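Local atomic coordinates of putative TOXIN related protein (PDB entry 3K0Y), a protein that is of unknown function but belongs to the NigD-like family, pairing an N-terminal OB domain with a C-terminal beta-sandwich domain. Residues A[16-21]-A[44-49]; A[122-127]-A[167-172]; A[132-137]-A[157-162]; A[146-151]-A[184-189]. All coordinates share one frame; numbering follows the deposited sequence.

Interaction 1. Residues A[16-21]-A[44-49]; sequences ATVVPE and PNYQPK
Val-18 meets Tyr-46 and Pro-48 where strand 11-22 of the OB-fold domain is overlaid by the loop between strands 40-41 and 52-62, an apolar contact with no hydrogen bond between the two segments. The valine side chain can be followed outward. Its CB lies 4.1 Å from Lys-49 O, and from there the two methyl branches part. CG1, anti to the backbone N (chi1 175°), presses on Pro-48 CB at 3.4 Å, closer than carbons usually come, with the two side chains crossing at about a right angle. CG2, anti to the carbonyl carbon, meets Tyr-46 tip to tip, 3.3 Å from OH and 4.2 Å from CZ. The phenol that Val-18 touches is buried, and its hydroxyl is satisfied by Asn-83 OD1 on strand 74-88. The Tyr-46 ring also meets that of Tyr-26 on strand 25-30, the planes about 55° apart. Two residues on from Val-18, Pro-20 also points toward the loop and sets the outer part of its ring against the backbone there, with CG 3.5 Å from Lys-49 C and CD 3.6 Å from Lys-49 O.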
loop_
_atom_site.group_PDB
_atom_site.type_symbol
_atom_site.label_atom_id
_atom_site.label_comp_id
_atom_site.label_asym_id
_atom_site.label_seq_id
_atom_site.Cartn_x
_atom_site.Cartn_y
_atom_site.Cartn_z
ATOM N N ALA A 16 8.745 -4.378 -1.742
ATOM C CA ALA A 16 9.842 -3.445 -1.487
ATOM C C ALA A 16 9.483 -2.058 -1.976
ATOM O O ALA A 16 8.736 -1.910 -2.955
ATOM C CB ALA A 16 11.107 -3.875 -2.229
ATOM N N THR A 17 10.096 -1.061 -1.361
ATOM C CA THR A 17 10.087 0.282 -1.900
ATOM C C THR A 17 11.304 0.518 -2.792
ATOM O O THR A 17 12.424 0.225 -2.423
ATOM C CB THR A 17 10.025 1.332 -0.807
ATOM O OG1 THR A 17 8.941 0.999 0.081
ATOM C CG2 THR A 17 9.860 2.802 -1.440
ATOM N N VAL A 18 11.038 1.032 -3.989
ATOM C CA VAL A 18 12.053 1.397 -4.932
ATOM C C VAL A 18 12.615 2.764 -4.544
ATOM O O VAL A 18 11.882 3.745 -4.435
ATOM C CB VAL A 18 11.481 1.486 -6.395
ATOM C CG1 VAL A 18 12.572 2.006 -7.365
ATOM C CG2 VAL A 18 10.958 0.139 -6.908
ATOM N N VAL A 19 13.913 2.857 -4.359
ATOM C CA VAL A 19 14.491 4.177 -4.097
ATOM C C VAL A 19 15.475 4.561 -5.189
ATOM O O VAL A 19 16.564 4.021 -5.228
ATOM C CB VAL A 19 15.180 4.243 -2.710
ATOM C CG1 VAL A 19 15.624 5.670 -2.441
ATOM C CG2 VAL A 19 14.214 3.746 -1.603
ATOM N N PRO A 20 15.086 5.484 -6.088
ATOM C CA PRO A 20 16.009 5.962 -7.153
ATOM C C PRO A 20 17.303 6.591 -6.652
ATOM O O PRO A 20 17.383 6.995 -5.506
ATOM C CB PRO A 20 15.182 7.026 -7.873
ATOM C CG PRO A 20 13.755 6.611 -7.635
ATOM C CD PRO A 20 13.745 6.087 -6.239
ATOM N N GLU A 21 18.296 6.695 -7.532
ATOM C CA GLU A 21 19.520 7.469 -7.253
ATOM C C GLU A 21 20.016 8.322 -8.434
ATOM O O GLU A 21 20.416 9.474 -8.250
ATOM C CB GLU A 21 20.630 6.521 -6.831
ATOM C CG GLU A 21 20.410 5.892 -5.474
ATOM C CD GLU A 21 21.451 4.852 -5.180
ATOM O OE1 GLU A 21 21.744 4.062 -6.108
ATOM O OE2 GLU A 21 21.977 4.825 -4.036
ATOM N N PRO A 44 17.175 -4.717 -17.005
ATOM C CA PRO A 44 18.042 -3.551 -16.884
ATOM C C PRO A 44 17.392 -2.229 -17.315
ATOM O O PRO A 44 17.935 -1.168 -17.004
ATOM C CB PRO A 44 19.238 -3.902 -17.778
ATOM C CG PRO A 44 18.676 -4.878 -18.771
ATOM C CD PRO A 44 17.671 -5.684 -17.994
ATOM N N ASN A 45 16.244 -2.294 -18.002
ATOM C CA ASN A 45 15.565 -1.107 -18.508
ATOM C C ASN A 45 14.422 -0.659 -17.607
ATOM O O ASN A 45 13.612 0.153 -17.997
ATOM C CB ASN A 45 15.050 -1.361 -19.939
ATOM C CG ASN A 45 16.170 -1.599 -20.929
ATOM O OD1 ASN A 45 17.207 -0.974 -20.841
ATOM N ND2 ASN A 45 15.968 -2.524 -21.857
ATOM N N TYR A 46 14.379 -1.191 -16.395
ATOM C CA TYR A 46 13.390 -0.831 -15.391
ATOM C C TYR A 46 13.575 0.635 -15.034
ATOM O O TYR A 46 14.700 1.081 -14.827
ATOM C CB TYR A 46 13.600 -1.709 -14.130
ATOM C CG TYR A 46 12.655 -1.362 -13.011
ATOM C CD1 TYR A 46 11.323 -1.767 -13.053
ATOM C CD2 TYR A 46 13.068 -0.586 -11.945
ATOM C CE1 TYR A 46 10.435 -1.414 -12.048
ATOM C CE2 TYR A 46 12.188 -0.244 -10.931
ATOM C CZ TYR A 46 10.864 -0.653 -11.001
ATOM O OH TYR A 46 9.975 -0.332 -9.982
ATOM N N GLN A 47 12.486 1.370 -14.940
ATOM C CA GLN A 47 12.563 2.782 -14.607
ATOM C C GLN A 47 12.128 3.004 -13.146
ATOM O O GLN A 47 10.962 2.896 -12.824
ATOM C CB GLN A 47 11.718 3.614 -15.577
ATOM C CG GLN A 47 11.757 5.150 -15.323
ATOM C CD GLN A 47 13.145 5.796 -15.561
ATOM O OE1 GLN A 47 13.673 6.481 -14.668
ATOM N NE2 GLN A 47 13.737 5.572 -16.752
ATOM N N PRO A 48 13.094 3.243 -12.254
ATOM C CA PRO A 48 12.717 3.457 -10.884
ATOM C C PRO A 48 12.063 4.807 -10.727
ATOM O O PRO A 48 12.422 5.750 -11.441
ATOM C CB PRO A 48 14.043 3.361 -10.124
ATOM C CG PRO A 48 15.112 3.693 -11.160
ATOM C CD PRO A 48 14.543 3.339 -12.485
ATOM N N LYS A 49 11.054 4.861 -9.867
ATOM C CA LYS A 49 10.317 6.066 -9.574
ATOM C C LYS A 49 10.330 6.321 -8.068
ATOM O O LYS A 49 10.402 5.378 -7.289
ATOM C CB LYS A 49 8.869 5.951 -10.046
ATOM C CG LYS A 49 8.664 5.900 -11.551
ATOM C CD LYS A 49 7.341 5.128 -11.855
ATOM C CE LYS A 49 7.158 4.897 -13.373
ATOM N NZ LYS A 49 6.509 3.547 -13.574
#

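Interaction 2. Residues A[122-127]-A[167-172]; sequences IYFETL and GRVAFN
Tyr-123 CG stands anti to the backbone N (chi1 180°), while Arg-168 CG is anti to the carbonyl carbon (chi1 -69°) and its chain runs extended to NE; the two side chains meet across an antiparallel strand pair of the NigD-like C-terminal domain. Tyr-123 CD1 sits over the centre of the guanidinium, 3.8 Å from CZ, with ring and guanidinium planes 60° apart. This is a non-hydrogen-bonded pair. It is flanked by the hydrogen-bonded pairs Ile-122 with Val-169 and Phe-124 with Gly-167, each closed by two N-H...O bonds. The opposite face is apolar: Ile-122 CB touches Val-169 CG1 at 3.7 Å, and the Phe-124 ring lies over the backbone of Gly-167, facing its CA. Phe-152 and Ile-136 of the other sheet close over this side. Ile-122 O takes a second bond, from a water at 3.0 Å; that water lies at the edge of the guanidinium, in its plane, and accepts a bond from Arg-168 NH1 at 2.8 Å.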
loop_
_atom_site.group_PDB
_atom_site.type_symbol
_atom_site.label_atom_id
_atom_site.label_comp_id
_atom_site.label_asym_id
_atom_site.label_seq_id
_atom_site.Cartn_x
_atom_site.Cartn_y
_atom_site.Cartn_z
ATOM N N ILE A 122 -1.987 -3.627 0.989
ATOM C CA ILE A 122 -3.149 -4.416 0.917
ATOM C C ILE A 122 -3.057 -5.419 -0.210
ATOM O O ILE A 122 -2.600 -5.089 -1.289
ATOM C CB ILE A 122 -4.423 -3.566 0.717
ATOM C CG1 ILE A 122 -4.579 -2.538 1.817
ATOM C CG2 ILE A 122 -5.642 -4.488 0.719
ATOM C CD1 ILE A 122 -5.795 -1.574 1.653
ATOM N N TYR A 123 -3.438 -6.659 0.090
ATOM C CA TYR A 123 -3.753 -7.711 -0.868
ATOM C C TYR A 123 -5.229 -8.013 -0.684
ATOM O O TYR A 123 -5.644 -8.437 0.402
ATOM C CB TYR A 123 -2.944 -8.996 -0.578
ATOM C CG TYR A 123 -3.211 -10.157 -1.527
ATOM C CD1 TYR A 123 -2.489 -10.313 -2.705
ATOM C CD2 TYR A 123 -4.202 -11.099 -1.239
ATOM C CE1 TYR A 123 -2.723 -11.408 -3.588
ATOM C CE2 TYR A 123 -4.464 -12.185 -2.096
ATOM C CZ TYR A 123 -3.720 -12.325 -3.272
ATOM O OH TYR A 123 -3.999 -13.375 -4.103
ATOM N N PHE A 124 -6.019 -7.837 -1.739
ATOM C CA PHE A 124 -7.484 -7.931 -1.646
ATOM C C PHE A 124 -8.008 -8.707 -2.824
ATOM O O PHE A 124 -7.306 -8.881 -3.843
ATOM C CB PHE A 124 -8.145 -6.538 -1.578
ATOM C CG PHE A 124 -8.068 -5.744 -2.889
ATOM C CD1 PHE A 124 -6.959 -4.995 -3.185
ATOM C CD2 PHE A 124 -9.104 -5.792 -3.813
ATOM C CE1 PHE A 124 -6.868 -4.294 -4.398
ATOM C CE2 PHE A 124 -9.013 -5.103 -5.045
ATOM C CZ PHE A 124 -7.910 -4.361 -5.312
ATOM N N GLU A 125 -9.226 -9.206 -2.697
ATOM C CA GLU A 125 -9.859 -9.886 -3.802
ATOM C C GLU A 125 -11.202 -9.288 -4.071
ATOM O O GLU A 125 -11.820 -8.717 -3.206
ATOM C CB GLU A 125 -10.070 -11.373 -3.499
ATOM C CG GLU A 125 -8.813 -12.205 -3.374
ATOM C CD GLU A 125 -9.124 -13.632 -2.895
ATOM O OE1 GLU A 125 -9.533 -13.836 -1.703
ATOM O OE2 GLU A 125 -8.968 -14.530 -3.726
ATOM N N THR A 126 -11.659 -9.443 -5.296
ATOM C CA THR A 126 -12.972 -8.932 -5.668
ATOM C C THR A 126 -13.361 -9.625 -6.955
ATOM O O THR A 126 -12.673 -10.551 -7.371
ATOM C CB THR A 126 -12.945 -7.376 -5.748
ATOM O OG1 THR A 126 -14.277 -6.858 -5.842
ATOM C CG2 THR A 126 -12.098 -6.876 -6.883
ATOM N N LEU A 127 -14.457 -9.190 -7.569
ATOM C CA LEU A 127 -14.940 -9.765 -8.814
ATOM C C LEU A 127 -14.607 -8.793 -9.949
ATOM O O LEU A 127 -14.790 -7.576 -9.793
ATOM C CB LEU A 127 -16.459 -10.013 -8.724
ATOM C CG LEU A 127 -16.922 -11.080 -7.707
ATOM C CD1 LEU A 127 -18.396 -10.935 -7.331
ATOM C CD2 LEU A 127 -16.674 -12.490 -8.304
ATOM N N GLY A 167 -5.728 -8.344 -6.195
ATOM C CA GLY A 167 -5.006 -7.134 -6.477
ATOM C C GLY A 167 -4.178 -6.697 -5.293
ATOM O O GLY A 167 -4.555 -6.918 -4.148
ATOM N N ARG A 168 -3.117 -5.963 -5.597
ATOM C CA ARG A 168 -2.256 -5.372 -4.620
ATOM C C ARG A 168 -2.211 -3.849 -4.759
ATOM O O ARG A 168 -2.292 -3.286 -5.853
ATOM C CB ARG A 168 -0.869 -5.931 -4.746
ATOM C CG ARG A 168 -0.720 -7.378 -4.352
ATOM C CD ARG A 168 0.724 -7.771 -4.529
ATOM N NE ARG A 168 1.022 -9.101 -4.032
ATOM C CZ ARG A 168 1.254 -9.431 -2.784
ATOM N NH1 ARG A 168 1.253 -8.557 -1.774
ATOM N NH2 ARG A 168 1.512 -10.690 -2.539
ATOM N N VAL A 169 -2.109 -3.179 -3.634
ATOM C CA VAL A 169 -1.967 -1.735 -3.597
ATOM C C VAL A 169 -1.123 -1.350 -2.372
ATOM O O VAL A 169 -1.071 -2.075 -1.353
ATOM C CB VAL A 169 -3.384 -1.067 -3.589
ATOM C CG1 VAL A 169 -4.178 -1.451 -2.270
ATOM C CG2 VAL A 169 -3.289 0.434 -3.783
ATOM N N ALA A 170 -0.505 -0.184 -2.439
ATOM C CA ALA A 170 0.206 0.436 -1.330
ATOM C C ALA A 170 -0.172 1.896 -1.276
ATOM O O ALA A 170 -0.218 2.555 -2.326
ATOM C CB ALA A 170 1.712 0.297 -1.538
ATOM N N PHE A 171 -0.507 2.374 -0.069
ATOM C CA PHE A 171 -0.852 3.784 0.164
ATOM C C PHE A 171 0.194 4.469 1.062
ATOM O O PHE A 171 0.529 3.990 2.153
ATOM C CB PHE A 171 -2.244 3.902 0.804
ATOM C CG PHE A 171 -3.358 3.373 -0.064
ATOM C CD1 PHE A 171 -3.825 4.104 -1.154
ATOM C CD2 PHE A 171 -3.989 2.171 0.230
ATOM C CE1 PHE A 171 -4.861 3.629 -1.932
ATOM C CE2 PHE A 171 -5.065 1.718 -0.555
ATOM C CZ PHE A 171 -5.484 2.413 -1.617
ATOM N N ASN A 172 0.727 5.585 0.583
ATOM C CA ASN A 172 1.734 6.321 1.307
ATOM C C ASN A 172 1.031 6.998 2.476
ATOM O O ASN A 172 0.084 7.764 2.286
ATOM C CB ASN A 172 2.404 7.325 0.356
ATOM C CG ASN A 172 3.642 7.961 0.924
ATOM O OD1 ASN A 172 3.708 8.241 2.117
ATOM N ND2 ASN A 172 4.596 8.297 0.058
HETATM O O HOH W 1 0.251 -5.968 -1.495
#

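Interaction 3. Residues A[132-137]-A[157-162]; sequences TAHFIN and YDDPQY
A histidine-carboxylate hydrogen bond ties two loops at one end of the C-terminal beta sandwich, joining the approach to strand 135-139 with the connection from strand 149-155 to strand 163-172. His-134 NE2 donates to Asp-159 OD2 at 2.7 Å with an N-H...O angle of 163°. The acceptor lies close to the imidazole plane, but the ring and carboxylate planes stand 82° apart, and the donor arrives on the anti side of OD2, 32° out of the carboxylate plane. The second oxygen, OD1, is met from above the carboxylate plane by Thr-132 N at 3.1 Å. Backbone N-H groups of Gly-129 and Lys-131 add bonds to OD2 and OD1, so each oxygen of this buried carboxylate has two donors.

Beside it, Thr-132 OG1 donates to Asp-158 OD1 at 2.7 Å, on the syn side but somewhat out of the carboxylate plane, the two side chains crossing at about a right angle. Further along, the Tyr-157 ring turns an edge to Ala-133 O, with CD2 3.5 Å away. Its CE2 packs against Phe-135 CB at 3.8 Å.

Trp-128, at the end of strand 119-128, stacks on the His-134 ring, and His-154 NE2 of strand 149-155 is hydrogen-bonded to His-134 ND1; Tyr-101 of helix 97-101 packs on Phe-135.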
loop_
_atom_site.group_PDB
_atom_site.type_symbol
_atom_site.label_atom_id
_atom_site.label_comp_id
_atom_site.label_asym_id
_atom_site.label_seq_id
_atom_site.Cartn_x
_atom_site.Cartn_y
_atom_site.Cartn_z
ATOM N N THR A 132 -13.794 -2.810 -17.495
ATOM C CA THR A 132 -13.540 -1.459 -16.967
ATOM C C THR A 132 -12.619 -1.530 -15.776
ATOM O O THR A 132 -12.819 -2.338 -14.877
ATOM C CB THR A 132 -14.825 -0.733 -16.476
ATOM O OG1 THR A 132 -15.860 -0.896 -17.422
ATOM C CG2 THR A 132 -14.574 0.764 -16.266
ATOM N N ALA A 133 -11.642 -0.630 -15.803
ATOM C CA ALA A 133 -10.660 -0.427 -14.776
ATOM C C ALA A 133 -11.339 -0.053 -13.433
ATOM O O ALA A 133 -12.251 0.762 -13.404
ATOM C CB ALA A 133 -9.700 0.708 -15.260
ATOM N N HIS A 134 -10.912 -0.676 -12.337
ATOM C CA HIS A 134 -11.431 -0.372 -11.012
ATOM C C HIS A 134 -10.595 0.746 -10.358
ATOM O O HIS A 134 -9.405 0.794 -10.553
ATOM C CB HIS A 134 -11.410 -1.611 -10.130
ATOM C CG HIS A 134 -12.244 -2.744 -10.633
ATOM N ND1 HIS A 134 -12.666 -3.766 -9.810
ATOM C CD2 HIS A 134 -12.711 -3.039 -11.878
ATOM C CE1 HIS A 134 -13.385 -4.625 -10.524
ATOM N NE2 HIS A 134 -13.429 -4.201 -11.778
ATOM N N PHE A 135 -11.246 1.631 -9.594
ATOM C CA PHE A 135 -10.614 2.765 -8.912
ATOM C C PHE A 135 -10.423 2.368 -7.453
ATOM O O PHE A 135 -11.390 2.040 -6.802
ATOM C CB PHE A 135 -11.580 3.937 -8.994
ATOM C CG PHE A 135 -11.003 5.297 -8.701
ATOM C CD1 PHE A 135 -9.681 5.619 -8.981
ATOM C CD2 PHE A 135 -11.866 6.301 -8.285
ATOM C CE1 PHE A 135 -9.187 6.905 -8.800
ATOM C CE2 PHE A 135 -11.404 7.611 -8.079
ATOM C CZ PHE A 135 -10.040 7.916 -8.358
ATOM N N ILE A 136 -9.191 2.462 -6.959
ATOM C CA ILE A 136 -8.755 1.929 -5.659
ATOM C C ILE A 136 -8.225 3.116 -4.869
ATOM O O ILE A 136 -7.314 3.806 -5.330
ATOM C CB ILE A 136 -7.572 0.908 -5.817
ATOM C CG1 ILE A 136 -7.891 -0.189 -6.822
ATOM C CG2 ILE A 136 -7.236 0.222 -4.533
ATOM C CD1 ILE A 136 -9.138 -1.030 -6.398
ATOM N N ASN A 137 -8.788 3.367 -3.694
ATOM C CA ASN A 137 -8.347 4.514 -2.896
ATOM C C ASN A 137 -8.394 4.303 -1.384
ATOM O O ASN A 137 -9.087 3.441 -0.878
ATOM C CB ASN A 137 -9.220 5.731 -3.200
ATOM C CG ASN A 137 -8.939 6.320 -4.549
ATOM O OD1 ASN A 137 -7.944 7.010 -4.730
ATOM N ND2 ASN A 137 -9.798 6.021 -5.512
ATOM N N TYR A 157 -17.334 0.291 -11.030
ATOM C CA TYR A 157 -18.190 0.937 -12.063
ATOM C C TYR A 157 -19.130 -0.101 -12.693
ATOM O O TYR A 157 -19.851 -0.782 -11.986
ATOM C CB TYR A 157 -17.340 1.703 -13.118
ATOM C CG TYR A 157 -16.437 2.767 -12.513
ATOM C CD1 TYR A 157 -16.957 3.989 -12.065
ATOM C CD2 TYR A 157 -15.074 2.519 -12.334
ATOM C CE1 TYR A 157 -16.116 4.958 -11.494
ATOM C CE2 TYR A 157 -14.218 3.462 -11.728
ATOM C CZ TYR A 157 -14.740 4.666 -11.318
ATOM O OH TYR A 157 -13.887 5.553 -10.743
ATOM N N ASP A 158 -19.108 -0.241 -14.005
ATOM C CA ASP A 158 -19.989 -1.199 -14.695
ATOM C C ASP A 158 -19.290 -2.504 -15.077
ATOM O O ASP A 158 -19.788 -3.225 -15.909
ATOM C CB ASP A 158 -20.594 -0.554 -15.965
ATOM C CG ASP A 158 -19.538 -0.075 -16.954
ATOM O OD1 ASP A 158 -18.325 -0.042 -16.646
ATOM O OD2 ASP A 158 -19.921 0.297 -18.067
ATOM N N ASP A 159 -18.128 -2.792 -14.488
ATOM C CA ASP A 159 -17.406 -4.022 -14.787
ATOM C C ASP A 159 -18.235 -5.259 -14.452
ATOM O O ASP A 159 -18.623 -5.450 -13.322
ATOM C CB ASP A 159 -16.094 -4.103 -14.016
ATOM C CG ASP A 159 -15.090 -5.004 -14.674
ATOM O OD1 ASP A 159 -15.088 -5.127 -15.941
ATOM O OD2 ASP A 159 -14.267 -5.567 -13.929
ATOM N N PRO A 160 -18.487 -6.129 -15.447
ATOM C CA PRO A 160 -19.124 -7.378 -15.074
ATOM C C PRO A 160 -18.306 -8.139 -14.022
ATOM O O PRO A 160 -17.102 -7.941 -13.900
ATOM C CB PRO A 160 -19.186 -8.170 -16.381
ATOM C CG PRO A 160 -18.893 -7.227 -17.465
ATOM C CD PRO A 160 -18.111 -6.092 -16.857
ATOM N N GLN A 161 -18.995 -8.996 -13.285
ATOM C CA GLN A 161 -18.440 -9.823 -12.228
ATOM C C GLN A 161 -18.297 -11.261 -12.729
ATOM O O GLN A 161 -19.077 -12.111 -12.367
ATOM C CB GLN A 161 -19.393 -9.763 -11.056
ATOM C CG GLN A 161 -19.825 -8.364 -10.807
ATOM C CD GLN A 161 -20.560 -8.190 -9.526
ATOM O OE1 GLN A 161 -21.290 -9.071 -9.083
ATOM N NE2 GLN A 161 -20.408 -7.031 -8.932
ATOM N N TYR A 162 -17.309 -11.511 -13.583
ATOM C CA TYR A 162 -17.123 -12.812 -14.240
ATOM C C TYR A 162 -16.229 -13.758 -13.421
ATOM O O TYR A 162 -16.516 -14.956 -13.331
ATOM C CB TYR A 162 -16.484 -12.637 -15.615
ATOM C CG TYR A 162 -17.296 -11.904 -16.684
ATOM C CD1 TYR A 162 -18.708 -11.866 -16.670
ATOM C CD2 TYR A 162 -16.636 -11.298 -17.757
ATOM C CE1 TYR A 162 -19.432 -11.202 -17.705
ATOM C CE2 TYR A 162 -17.336 -10.628 -18.760
ATOM C CZ TYR A 162 -18.720 -10.584 -18.737
ATOM O OH TYR A 162 -19.355 -9.918 -19.770
#

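Interaction 4. Residues A[146-151]-A[184-189]; sequences DPYTLE and VDLVVN
The Tyr-148 ring takes Val-184 CG2 over the centre of one face, 3.8 Å from the centroid and 7° off the ring normal, a well-centred CH-pi contact. The branch that does the touching, CG2, lies between the backbone N and carbonyl carbon of Val-184, and the valine crosses the tyrosine at about a right angle. At the edge of the ring, near its plane, is Leu-186 CD1. Asp-185 O approaches Tyr-148 CB at 3.4 Å, while the hydroxyl, at the far end of the ring, is hydrogen-bonded to Pro-177 O.

Tyr-148 belongs to the type I turn from Asp-146 to Thr-149 that leads into strand 149-155, and from here the two segments run parallel. The strands are the central pair of a four-stranded mixed sheet in the C-terminal sandwich, with strand 135-139 beyond one and strand 195-203 beyond the other. Between residues 146-151 and 184-189 three backbone bonds form: Val-187 N to Tyr-148 O at 3.0 Å, Leu-150 N to Val-187 O at 2.7 Å, and Asn-189 N to Leu-150 O at 2.9 Å.

Side chains alternate between the two faces. On one, Leu-150 CD1 meets Leu-186 CD1 at 3.7 Å; Met-113 and Ile-115 of strand 113-116 touch Val-188 and Leu-186 there. On the other, Thr-149 and Val-187 lie side by side, pointing the same way, and Thr-149 CG2 comes 3.6 Å from Asn-189 ND2.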
loop_
_atom_site.group_PDB
_atom_site.type_symbol
_atom_site.label_atom_id
_atom_site.label_comp_id
_atom_site.label_asym_id
_atom_site.label_seq_id
_atom_site.Cartn_x
_atom_site.Cartn_y
_atom_site.Cartn_z
ATOM N N ASP A 146 -10.664 12.693 13.501
ATOM C CA ASP A 146 -10.425 11.247 13.509
ATOM C C ASP A 146 -9.356 10.972 12.455
ATOM O O ASP A 146 -9.588 10.231 11.515
ATOM C CB ASP A 146 -11.751 10.533 13.207
ATOM C CG ASP A 146 -11.758 9.030 13.617
ATOM O OD1 ASP A 146 -10.702 8.461 14.124
ATOM O OD2 ASP A 146 -12.855 8.400 13.400
ATOM N N PRO A 147 -8.171 11.582 12.608
ATOM C CA PRO A 147 -7.167 11.506 11.523
ATOM C C PRO A 147 -6.651 10.078 11.217
ATOM O O PRO A 147 -6.313 9.773 10.060
ATOM C CB PRO A 147 -6.040 12.421 12.014
ATOM C CG PRO A 147 -6.235 12.544 13.480
ATOM C CD PRO A 147 -7.676 12.336 13.773
ATOM N N TYR A 148 -6.701 9.201 12.209
ATOM C CA TYR A 148 -6.167 7.845 12.079
ATOM C C TYR A 148 -7.217 6.812 11.761
ATOM O O TYR A 148 -6.967 5.620 11.950
ATOM C CB TYR A 148 -5.419 7.469 13.345
ATOM C CG TYR A 148 -4.294 8.412 13.608
ATOM C CD1 TYR A 148 -3.218 8.474 12.736
ATOM C CD2 TYR A 148 -4.317 9.288 14.697
ATOM C CE1 TYR A 148 -2.167 9.350 12.952
ATOM C CE2 TYR A 148 -3.239 10.168 14.943
ATOM C CZ TYR A 148 -2.182 10.190 14.061
ATOM O OH TYR A 148 -1.119 11.022 14.230
ATOM N N THR A 149 -8.381 7.265 11.294
ATOM C CA THR A 149 -9.454 6.386 10.853
ATOM C C THR A 149 -9.529 6.604 9.330
ATOM O O THR A 149 -9.763 7.743 8.839
ATOM C CB THR A 149 -10.846 6.657 11.523
ATOM O OG1 THR A 149 -10.795 6.435 12.947
ATOM C CG2 THR A 149 -11.940 5.746 10.919
ATOM N N LEU A 150 -9.333 5.515 8.586
ATOM C CA LEU A 150 -9.309 5.543 7.129
ATOM C C LEU A 150 -10.334 4.600 6.539
ATOM O O LEU A 150 -10.817 3.691 7.223
ATOM C CB LEU A 150 -7.927 5.208 6.633
ATOM C CG LEU A 150 -6.766 6.006 7.217
ATOM C CD1 LEU A 150 -5.431 5.237 6.980
ATOM C CD2 LEU A 150 -6.680 7.357 6.567
ATOM N N GLU A 151 -10.690 4.837 5.269
ATOM C CA GLU A 151 -11.568 3.942 4.542
ATOM C C GLU A 151 -10.887 3.498 3.245
ATOM O O GLU A 151 -10.415 4.325 2.465
ATOM C CB GLU A 151 -12.873 4.623 4.165
ATOM C CG GLU A 151 -13.704 5.057 5.265
ATOM C CD GLU A 151 -14.991 5.809 4.817
ATOM O OE1 GLU A 151 -15.137 6.200 3.636
ATOM O OE2 GLU A 151 -15.852 5.995 5.684
ATOM N N VAL A 184 0.192 4.767 17.619
ATOM C CA VAL A 184 -1.242 5.013 17.708
ATOM C C VAL A 184 -1.954 3.919 16.994
ATOM O O VAL A 184 -1.315 3.133 16.265
ATOM C CB VAL A 184 -1.687 6.375 17.030
ATOM C CG1 VAL A 184 -0.984 7.588 17.691
ATOM C CG2 VAL A 184 -1.478 6.347 15.517
ATOM N N ASP A 185 -3.274 3.887 17.167
ATOM C CA ASP A 185 -4.131 2.946 16.499
ATOM C C ASP A 185 -4.611 3.506 15.177
ATOM O O ASP A 185 -5.128 4.628 15.126
ATOM C CB ASP A 185 -5.351 2.619 17.336
ATOM C CG ASP A 185 -5.018 1.790 18.568
ATOM O OD1 ASP A 185 -3.888 1.252 18.700
ATOM O OD2 ASP A 185 -5.928 1.709 19.399
ATOM N N LEU A 186 -4.439 2.716 14.123
ATOM C CA LEU A 186 -4.902 3.074 12.793
ATOM C C LEU A 186 -6.026 2.117 12.502
ATOM O O LEU A 186 -5.857 0.909 12.608
ATOM C CB LEU A 186 -3.768 2.942 11.790
ATOM C CG LEU A 186 -3.940 3.482 10.374
ATOM C CD1 LEU A 186 -3.919 4.977 10.349
ATOM C CD2 LEU A 186 -2.874 2.951 9.396
ATOM N N VAL A 187 -7.194 2.665 12.228
ATOM C CA VAL A 187 -8.399 1.914 11.947
ATOM C C VAL A 187 -8.635 2.081 10.427
ATOM O O VAL A 187 -8.736 3.206 9.917
ATOM C CB VAL A 187 -9.588 2.432 12.796
ATOM C CG1 VAL A 187 -10.910 1.797 12.385
ATOM C CG2 VAL A 187 -9.318 2.167 14.323
ATOM N N VAL A 188 -8.705 0.962 9.717
ATOM C CA VAL A 188 -9.030 0.974 8.332
ATOM C C VAL A 188 -10.327 0.196 8.133
ATOM O O VAL A 188 -10.350 -1.027 8.290
ATOM C CB VAL A 188 -7.915 0.314 7.491
ATOM C CG1 VAL A 188 -8.301 0.329 6.018
ATOM C CG2 VAL A 188 -6.578 0.996 7.721
ATOM N N ASN A 189 -11.370 0.917 7.723
ATOM C CA ASN A 189 -12.639 0.380 7.314
ATOM C C ASN A 189 -12.657 0.027 5.825
ATOM O O ASN A 189 -11.995 0.692 4.998
ATOM C CB ASN A 189 -13.723 1.421 7.627
ATOM C CG ASN A 189 -13.879 1.641 9.120
ATOM O OD1 ASN A 189 -14.111 0.696 9.838
ATOM N ND2 ASN A 189 -13.690 2.842 9.586
#

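In the fold
The four contacts illustrate how long-range contacts are shared out over two beta domains joined by a common sheet. Interaction 1 lies in the OB domain; the other three lie in the sandwich. Interactions 1 and 2 do not touch, their centres about 21 Å apart, yet they reach the same sheet, because strand 74-88 runs from the OB domain to pair with strand 163-172. Interactions 2 and 3 do touch, with centres about 13 Å apart: Phe-124 CZ lies 3.7 Å from Ile-136 CD1, and Leu-127 O 3.3 Å from His-134 CE1. Interaction 4 shares the second sheet with interaction 3, but their centres are about 25 Å apart. A nonaethylene glycol, probably from the crystallisation liquor, is bound to Arg-168 of interaction 2.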